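Long-range contact in LAE5 (PDB 5JD3), which probably hydrolyses carboxylic esters as a GDSL-family esterase from a lake metagenome: residues A[84-96]-A[105-117]. Residues are numbered along the deposited sequence; the frame is centred on the assembly and turned at random.
Sequences SGNTVRDLAARWQ and DYVAMMIGINDVW
Ile111 packs against the first turn of helix 88-96, its CG1 3.6 Å from Val88 N and its CD1 meeting Leu91 CD1. In this GDSL-family α/β fold the helix belongs to the β-α-β crossover between parallel strands 77-82 and 106-110, and runs nearly antiparallel to the latter, at 150°. Val107 and Met109 of strand 106-110, and Ile111 just beyond it, point toward the helix, so apolar types suit them. Met109, bent at chi3 (46°), brings SD 3.7 Å from Trp95 CZ3 in an oblique Met-aromatic contact, while Leu91 CD2 touches the same sulfur. Thr87 and Asp90 form a capping box: Asp90 OD2 accepts from Thr87 N, and Thr87 OG1 takes a weak bond from Arg89 N. Val88 N is taken instead by Asp115, whose OD1 offers its syn lone pair in a straight bond of 2.9 Å. An alanine at Asp115 would remove this acceptor and is likely to leave Val88 N without its mate at the buried helix start. Gly112, Asn114 and Asp115 match the GxND block of SGNH hydrolases, probably near the active site; Asn114 ND2, less surely placed, donates to Asn86 O. Beside that oxygen a water accepts from Gly112 N and, at 2.7 Å, from Asn114 N.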
ATOM      1  N   SER A  84      11.438  -0.120  -2.926  1.00 29.92           N
ATOM      2  CA  SER A  84      11.189   0.131  -4.344  1.00 33.63           C
ATOM      3  C   SER A  84      11.417  -1.103  -5.217  1.00 32.53           C
ATOM      4  O   SER A  84      12.323  -1.896  -4.966  1.00 31.54           O
ATOM      5  CB  SER A  84      12.075   1.277  -4.841  1.00 41.94           C
ATOM      6  OG  SER A  84      11.815   2.470  -4.123  1.00 52.86           O
ATOM      7  N   GLY A  85      10.580  -1.255  -6.240  1.00 34.33           N
ATOM      8  CA  GLY A  85      10.721  -2.335  -7.202  1.00 34.02           C
ATOM      9  C   GLY A  85      10.152  -3.662  -6.736  1.00 30.28           C
ATOM     10  O   GLY A  85      10.115  -4.632  -7.494  1.00 31.99           O
ATOM     11  N   ASN A  86       9.693  -3.699  -5.490  1.00 27.94           N
ATOM     12  CA  ASN A  86       9.234  -4.941  -4.876  1.00 30.73           C
ATOM     13  C   ASN A  86       7.954  -5.515  -5.470  1.00 31.43           C
ATOM     14  O   ASN A  86       7.010  -4.787  -5.781  1.00 26.32           O
ATOM     15  CB  ASN A  86       9.031  -4.735  -3.375  1.00 33.56           C
ATOM     16  CG  ASN A  86      10.281  -5.027  -2.572  1.00 37.48           C
ATOM     17  OD1 ASN A  86      10.216  -5.635  -1.503  1.00 37.10           O
ATOM     18  ND2 ASN A  86      11.429  -4.606  -3.088  1.00 36.79           N
ATOM     19  N   THR A  87       7.943  -6.834  -5.628  1.00 32.56           N
ATOM     20  CA  THR A  87       6.724  -7.571  -5.923  1.00 30.08           C
ATOM     21  C   THR A  87       6.298  -8.290  -4.649  1.00 26.72           C
ATOM     22  O   THR A  87       6.954  -8.160  -3.616  1.00 25.37           O
ATOM     23  CB  THR A  87       6.924  -8.585  -7.064  1.00 32.88           C
ATOM     24  OG1 THR A  87       7.874  -9.580  -6.664  1.00 34.51           O
ATOM     25  CG2 THR A  87       7.423  -7.886  -8.320  1.00 34.01           C
ATOM     26  N   VAL A  88       5.210  -9.048  -4.715  1.00 27.64           N
ATOM     27  CA  VAL A  88       4.767  -9.812  -3.555  1.00 28.16           C
ATOM     28  C   VAL A  88       5.766 -10.938  -3.282  1.00 30.39           C
ATOM     29  O   VAL A  88       5.848 -11.459  -2.170  1.00 31.14           O
ATOM     30  CB  VAL A  88       3.346 -10.386  -3.753  1.00 30.00           C
ATOM     31  CG1 VAL A  88       3.361 -11.545  -4.739  1.00 25.95           C
ATOM     32  CG2 VAL A  88       2.754 -10.818  -2.418  1.00 33.23           C
ATOM     33  N   ARG A  89       6.535 -11.291  -4.308  1.00 31.86           N
ATOM     34  CA  ARG A  89       7.597 -12.279  -4.186  1.00 34.94           C
ATOM     35  C   ARG A  89       8.715 -11.754  -3.289  1.00 34.31           C
ATOM     36  O   ARG A  89       9.252 -12.481  -2.454  1.00 34.53           O
ATOM     37  CB  ARG A  89       8.146 -12.641  -5.568  1.00 38.77           C
ATOM     38  CG  ARG A  89       9.191 -13.743  -5.571  1.00 44.81           C
ATOM     39  CD  ARG A  89       9.772 -13.942  -6.966  1.00 50.09           C
ATOM     40  NE  ARG A  89       8.829 -14.595  -7.871  1.00 54.63           N
ATOM     41  CZ  ARG A  89       8.660 -14.256  -9.146  1.00 53.04           C
ATOM     42  NH1 ARG A  89       9.365 -13.263  -9.672  1.00 57.12           N
ATOM     43  NH2 ARG A  89       7.781 -14.908  -9.895  1.00 46.82           N
ATOM     44  N   ASP A  90       9.054 -10.480  -3.467  1.00 33.79           N
ATOM     45  CA  ASP A  90      10.090  -9.836  -2.669  1.00 35.97           C
ATOM     46  C   ASP A  90       9.640  -9.631  -1.225  1.00 35.05           C
ATOM     47  O   ASP A  90      10.441  -9.726  -0.296  1.00 33.48           O
ATOM     48  CB  ASP A  90      10.484  -8.491  -3.285  1.00 37.95           C
ATOM     49  CG  ASP A  90      11.032  -8.632  -4.691  1.00 48.34           C
ATOM     50  OD1 ASP A  90      11.695  -9.652  -4.973  1.00 55.75           O
ATOM     51  OD2 ASP A  90      10.801  -7.722  -5.514  1.00 50.79           O
ATOM     52  N   LEU A  91       8.354  -9.345  -1.048  1.00 32.61           N
ATOM     53  CA  LEU A  91       7.785  -9.125   0.277  1.00 33.41           C
ATOM     54  C   LEU A  91       7.883 -10.371   1.148  1.00 34.35           C
ATOM     55  O   LEU A  91       8.244 -10.294   2.323  1.00 38.08           O
ATOM     56  CB  LEU A  91       6.322  -8.687   0.166  1.00 32.93           C
ATOM     57  CG  LEU A  91       6.026  -7.196   0.337  1.00 32.24           C
ATOM     58  CD1 LEU A  91       6.857  -6.362  -0.623  1.00 28.80           C
ATOM     59  CD2 LEU A  91       4.542  -6.926   0.145  1.00 30.34           C
ATOM     60  N   ALA A  92       7.562 -11.519   0.562  1.00 32.92           N
ATOM     61  CA  ALA A  92       7.564 -12.784   1.287  1.00 31.56           C
ATOM     62  C   ALA A  92       8.961 -13.159   1.770  1.00 37.17           C
ATOM     63  O   ALA A  92       9.116 -13.799   2.809  1.00 39.86           O
ATOM     64  CB  ALA A  92       6.995 -13.890   0.412  1.00 25.61           C
ATOM     65  N   ALA A  93       9.974 -12.748   1.014  1.00 34.70           N
ATOM     66  CA  ALA A  93      11.356 -13.098   1.326  1.00 32.44           C
ATOM     67  C   ALA A  93      11.879 -12.353   2.552  1.00 34.23           C
ATOM     68  O   ALA A  93      12.777 -12.835   3.241  1.00 35.24           O
ATOM     69  CB  ALA A  93      12.249 -12.823   0.126  1.00 31.46           C
ATOM     70  N   ARG A  94      11.314 -11.181   2.825  1.00 34.35           N
ATOM     71  CA  ARG A  94      11.788 -10.352   3.927  1.00 33.73           C
ATOM     72  C   ARG A  94      10.720 -10.139   4.993  1.00 33.11           C
ATOM     73  O   ARG A  94      10.892  -9.321   5.897  1.00 34.61           O
ATOM     74  CB  ARG A  94      12.271  -8.997   3.403  1.00 32.49           C
ATOM     75  CG  ARG A  94      11.177  -8.132   2.790  1.00 30.39           C
ATOM     76  CD  ARG A  94      11.763  -6.859   2.197  1.00 31.17           C
ATOM     77  NE  ARG A  94      10.745  -5.994   1.606  1.00 33.00           N
ATOM     78  CZ  ARG A  94      10.091  -5.044   2.267  1.00 34.44           C
ATOM     79  NH1 ARG A  94      10.341  -4.834   3.552  1.00 36.60           N
ATOM     80  NH2 ARG A  94       9.186  -4.304   1.642  1.00 33.84           N
ATOM     81  N   TRP A  95       9.623 -10.883   4.889  1.00 30.35           N
ATOM     82  CA  TRP A  95       8.487 -10.716   5.790  1.00 30.90           C
ATOM     83  C   TRP A  95       8.862 -10.977   7.247  1.00 36.05           C
ATOM     84  O   TRP A  95       8.395 -10.281   8.148  1.00 38.18           O
ATOM     85  CB  TRP A  95       7.341 -11.641   5.375  1.00 29.98           C
ATOM     86  CG  TRP A  95       6.025 -11.283   5.995  1.00 32.45           C
ATOM     87  CD1 TRP A  95       5.486 -11.802   7.137  1.00 35.09           C
ATOM     88  CD2 TRP A  95       5.076 -10.328   5.502  1.00 29.34           C
ATOM     89  NE1 TRP A  95       4.262 -11.229   7.386  1.00 32.82           N
ATOM     90  CE2 TRP A  95       3.987 -10.322   6.397  1.00 31.61           C
ATOM     91  CE3 TRP A  95       5.043  -9.479   4.392  1.00 26.01           C
ATOM     92  CZ2 TRP A  95       2.878  -9.497   6.216  1.00 29.59           C
ATOM     93  CZ3 TRP A  95       3.939  -8.663   4.214  1.00 26.59           C
ATOM     94  CH2 TRP A  95       2.873  -8.677   5.121  1.00 24.72           C
ATOM     95  N   GLN A  96       9.707 -11.979   7.470  1.00 36.06           N
ATOM     96  CA  GLN A  96      10.108 -12.354   8.822  1.00 41.58           C
ATOM     97  C   GLN A  96      10.830 -11.222   9.550  1.00 44.48           C
ATOM     98  O   GLN A  96      10.530 -10.930  10.708  1.00 47.75           O
ATOM     99  CB  GLN A  96      11.000 -13.597   8.786  1.00 43.91           C
ATOM    100  CG  GLN A  96      11.632 -13.944  10.126  1.00 52.27           C
ATOM    101  CD  GLN A  96      10.609 -14.091  11.237  1.00 58.28           C
ATOM    102  OE1 GLN A  96       9.538 -14.668  11.040  1.00 62.15           O
ATOM    103  NE2 GLN A  96      10.933 -13.563  12.413  1.00 58.06           N
ATOM    104  N   ASP A 105       1.163  -4.045  15.949  1.00 36.83           N
ATOM    105  CA  ASP A 105      -0.223  -4.226  16.358  1.00 37.24           C
ATOM    106  C   ASP A 105      -1.112  -4.265  15.123  1.00 35.51           C
ATOM    107  O   ASP A 105      -2.133  -4.951  15.094  1.00 30.64           O
ATOM    108  CB  ASP A 105      -0.659  -3.102  17.301  1.00 39.96           C
ATOM    109  CG  ASP A 105       0.153  -3.070  18.579  1.00 44.01           C
ATOM    110  OD1 ASP A 105       0.214  -4.106  19.273  1.00 45.91           O
ATOM    111  OD2 ASP A 105       0.738  -2.010  18.886  1.00 44.20           O
ATOM    112  N   TYR A 106      -0.706  -3.519  14.102  1.00 38.93           N
ATOM    113  CA  TYR A 106      -1.415  -3.490  12.831  1.00 34.38           C
ATOM    114  C   TYR A 106      -0.430  -3.584  11.672  1.00 35.39           C
ATOM    115  O   TYR A 106       0.702  -3.112  11.770  1.00 34.42           O
ATOM    116  CB  TYR A 106      -2.249  -2.214  12.701  1.00 34.58           C
ATOM    117  CG  TYR A 106      -3.340  -2.065  13.735  1.00 37.14           C
ATOM    118  CD1 TYR A 106      -4.625  -2.531  13.488  1.00 35.41           C
ATOM    119  CD2 TYR A 106      -3.092  -1.447  14.952  1.00 43.96           C
ATOM    120  CE1 TYR A 106      -5.628  -2.394  14.427  1.00 40.75           C
ATOM    121  CE2 TYR A 106      -4.088  -1.305  15.898  1.00 46.89           C
ATOM    122  CZ  TYR A 106      -5.355  -1.779  15.630  1.00 45.46           C
ATOM    123  OH  TYR A 106      -6.348  -1.638  16.571  1.00 45.09           O
ATOM    124  N   VAL A 107      -0.864  -4.199  10.578  1.00 35.00           N
ATOM    125  CA  VAL A 107      -0.052  -4.264   9.370  1.00 31.65           C
ATOM    126  C   VAL A 107      -0.847  -3.793   8.159  1.00 30.12           C
ATOM    127  O   VAL A 107      -1.914  -4.328   7.858  1.00 31.40           O
ATOM    128  CB  VAL A 107       0.472  -5.688   9.102  1.00 29.80           C
ATOM    129  CG1 VAL A 107       1.108  -5.768   7.722  1.00 27.89           C
ATOM    130  CG2 VAL A 107       1.465  -6.099  10.172  1.00 30.43           C
ATOM    131  N   ALA A 108      -0.324  -2.783   7.474  1.00 24.29           N
ATOM    132  CA  ALA A 108      -0.912  -2.325   6.225  1.00 23.33           C
ATOM    133  C   ALA A 108      -0.018  -2.743   5.065  1.00 28.99           C
ATOM    134  O   ALA A 108       1.188  -2.499   5.083  1.00 25.58           O
ATOM    135  CB  ALA A 108      -1.108  -0.819   6.240  1.00 24.85           C
ATOM    136  N   MET A 109      -0.607  -3.384   4.063  1.00 30.91           N
ATOM    137  CA  MET A 109       0.167  -3.856   2.924  1.00 32.28           C
ATOM    138  C   MET A 109      -0.393  -3.353   1.602  1.00 35.56           C
ATOM    139  O   MET A 109      -1.595  -3.436   1.345  1.00 36.17           O
ATOM    140  CB  MET A 109       0.229  -5.385   2.917  1.00 30.42           C
ATOM    141  CG  MET A 109       0.848  -5.971   1.658  1.00 29.53           C
ATOM    142  SD  MET A 109       1.257  -7.717   1.830  1.00 49.66           S
ATOM    143  CE  MET A 109      -0.236  -8.340   2.593  1.00 23.57           C
ATOM    144  N   MET A 110       0.494  -2.822   0.771  1.00 31.93           N
ATOM    145  CA  MET A 110       0.132  -2.390  -0.568  1.00 31.01           C
ATOM    146  C   MET A 110       1.134  -2.937  -1.575  1.00 30.73           C
ATOM    147  O   MET A 110       2.275  -2.479  -1.643  1.00 33.50           O
ATOM    148  CB  MET A 110       0.072  -0.868  -0.648  1.00 28.19           C
ATOM    149  CG  MET A 110      -0.112  -0.356  -2.054  1.00 30.85           C
ATOM    150  SD  MET A 110      -0.215   1.434  -2.140  1.00 67.04           S
ATOM    151  CE  MET A 110       0.079   1.652  -3.883  1.00 49.54           C
ATOM    152  N   ILE A 111       0.703  -3.923  -2.352  1.00 28.61           N
ATOM    153  CA  ILE A 111       1.592  -4.592  -3.289  1.00 28.19           C
ATOM    154  C   ILE A 111       0.810  -5.077  -4.508  1.00 29.88           C
ATOM    155  O   ILE A 111      -0.381  -5.380  -4.414  1.00 29.60           O
ATOM    156  CB  ILE A 111       2.324  -5.777  -2.608  1.00 17.24           C
ATOM    157  CG1 ILE A 111       3.575  -6.174  -3.394  1.00 17.23           C
ATOM    158  CG2 ILE A 111       1.381  -6.959  -2.394  1.00 16.85           C
ATOM    159  CD1 ILE A 111       4.679  -5.140  -3.333  1.00 19.50           C
ATOM    160  N   GLY A 112       1.473  -5.126  -5.660  1.00 26.54           N
ATOM    161  CA  GLY A 112       0.830  -5.584  -6.876  1.00 29.13           C
ATOM    162  C   GLY A 112       1.168  -4.764  -8.107  1.00 31.77           C
ATOM    163  O   GLY A 112       1.098  -5.270  -9.228  1.00 32.29           O
ATOM    164  N   ILE A 113       1.532  -3.502  -7.903  1.00 27.16           N
ATOM    165  CA  ILE A 113       1.841  -2.605  -9.014  1.00 26.82           C
ATOM    166  C   ILE A 113       2.997  -3.135  -9.859  1.00 28.22           C
ATOM    167  O   ILE A 113       2.861  -3.293 -11.073  1.00 28.79           O
ATOM    168  CB  ILE A 113       2.183  -1.187  -8.516  1.00 24.68           C
ATOM    169  CG1 ILE A 113       0.927  -0.497  -7.981  1.00 27.41           C
ATOM    170  CG2 ILE A 113       2.790  -0.357  -9.638  1.00 26.87           C
ATOM    171  CD1 ILE A 113       1.152   0.939  -7.558  1.00 30.52           C
ATOM    172  N   ASN A 114       4.126  -3.416  -9.217  1.00 21.06           N
ATOM    173  CA  ASN A 114       5.285  -3.953  -9.920  1.00 24.86           C
ATOM    174  C   ASN A 114       5.027  -5.361 -10.440  1.00 29.77           C
ATOM    175  O   ASN A 114       5.574  -5.762 -11.467  1.00 34.30           O
ATOM    176  CB  ASN A 114       6.512  -3.946  -9.008  1.00 21.96           C
ATOM    177  CG  ASN A 114       6.986  -2.544  -8.685  1.00 22.07           C
ATOM    178  OD1 ASN A 114       6.982  -1.661  -9.544  1.00 25.16           O
ATOM    179  ND2 ASN A 114       7.393  -2.330  -7.440  1.00 18.99           N
ATOM    180  N   ASP A 115       4.191  -6.106  -9.724  1.00 30.00           N
ATOM    181  CA  ASP A 115       3.788  -7.441 -10.150  1.00 34.51           C
ATOM    182  C   ASP A 115       3.096  -7.378 -11.507  1.00 35.41           C
ATOM    183  O   ASP A 115       3.280  -8.251 -12.355  1.00 37.40           O
ATOM    184  CB  ASP A 115       2.861  -8.079  -9.113  1.00 37.75           C
ATOM    185  CG  ASP A 115       3.462  -8.085  -7.721  1.00 38.03           C
ATOM    186  OD1 ASP A 115       3.714  -9.184  -7.184  1.00 38.05           O
ATOM    187  OD2 ASP A 115       3.686  -6.989  -7.165  1.00 36.76           O
ATOM    188  N   VAL A 116       2.305  -6.328 -11.704  1.00 32.10           N
ATOM    189  CA  VAL A 116       1.587  -6.120 -12.954  1.00 32.01           C
ATOM    190  C   VAL A 116       2.450  -5.381 -13.974  1.00 30.84           C
ATOM    191  O   VAL A 116       2.462  -5.725 -15.157  1.00 29.88           O
ATOM    192  CB  VAL A 116       0.283  -5.322 -12.722  1.00 31.47           C
ATOM    193  CG1 VAL A 116      -0.379  -4.966 -14.044  1.00 24.46           C
ATOM    194  CG2 VAL A 116      -0.671  -6.108 -11.836  1.00 28.26           C
ATOM    195  N   TRP A 117       3.183  -4.378 -13.501  1.00 30.13           N
ATOM    196  CA  TRP A 117       3.926  -3.471 -14.373  1.00 29.50           C
ATOM    197  C   TRP A 117       4.986  -4.170 -15.223  1.00 29.31           C
ATOM    198  O   TRP A 117       5.176  -3.823 -16.389  1.00 31.97           O
ATOM    199  CB  TRP A 117       4.587  -2.371 -13.540  1.00 28.61           C
ATOM    200  CG  TRP A 117       4.773  -1.084 -14.283  1.00 30.14           C
ATOM    201  CD1 TRP A 117       4.552  -0.865 -15.612  1.00 28.05           C
ATOM    202  CD2 TRP A 117       5.209   0.166 -13.737  1.00 34.59           C
ATOM    203  NE1 TRP A 117       4.826   0.443 -15.928  1.00 27.28           N
ATOM    204  CE2 TRP A 117       5.231   1.097 -14.795  1.00 34.99           C
ATOM    205  CE3 TRP A 117       5.584   0.587 -12.459  1.00 36.28           C
ATOM    206  CZ2 TRP A 117       5.616   2.423 -14.612  1.00 39.74           C
ATOM    207  CZ3 TRP A 117       5.966   1.904 -12.280  1.00 38.94           C
ATOM    208  CH2 TRP A 117       5.978   2.807 -13.351  1.00 39.18           C
TER
HETATM  209  O   HOH W   1       4.163  -4.016  -6.583  1.00 37.82           O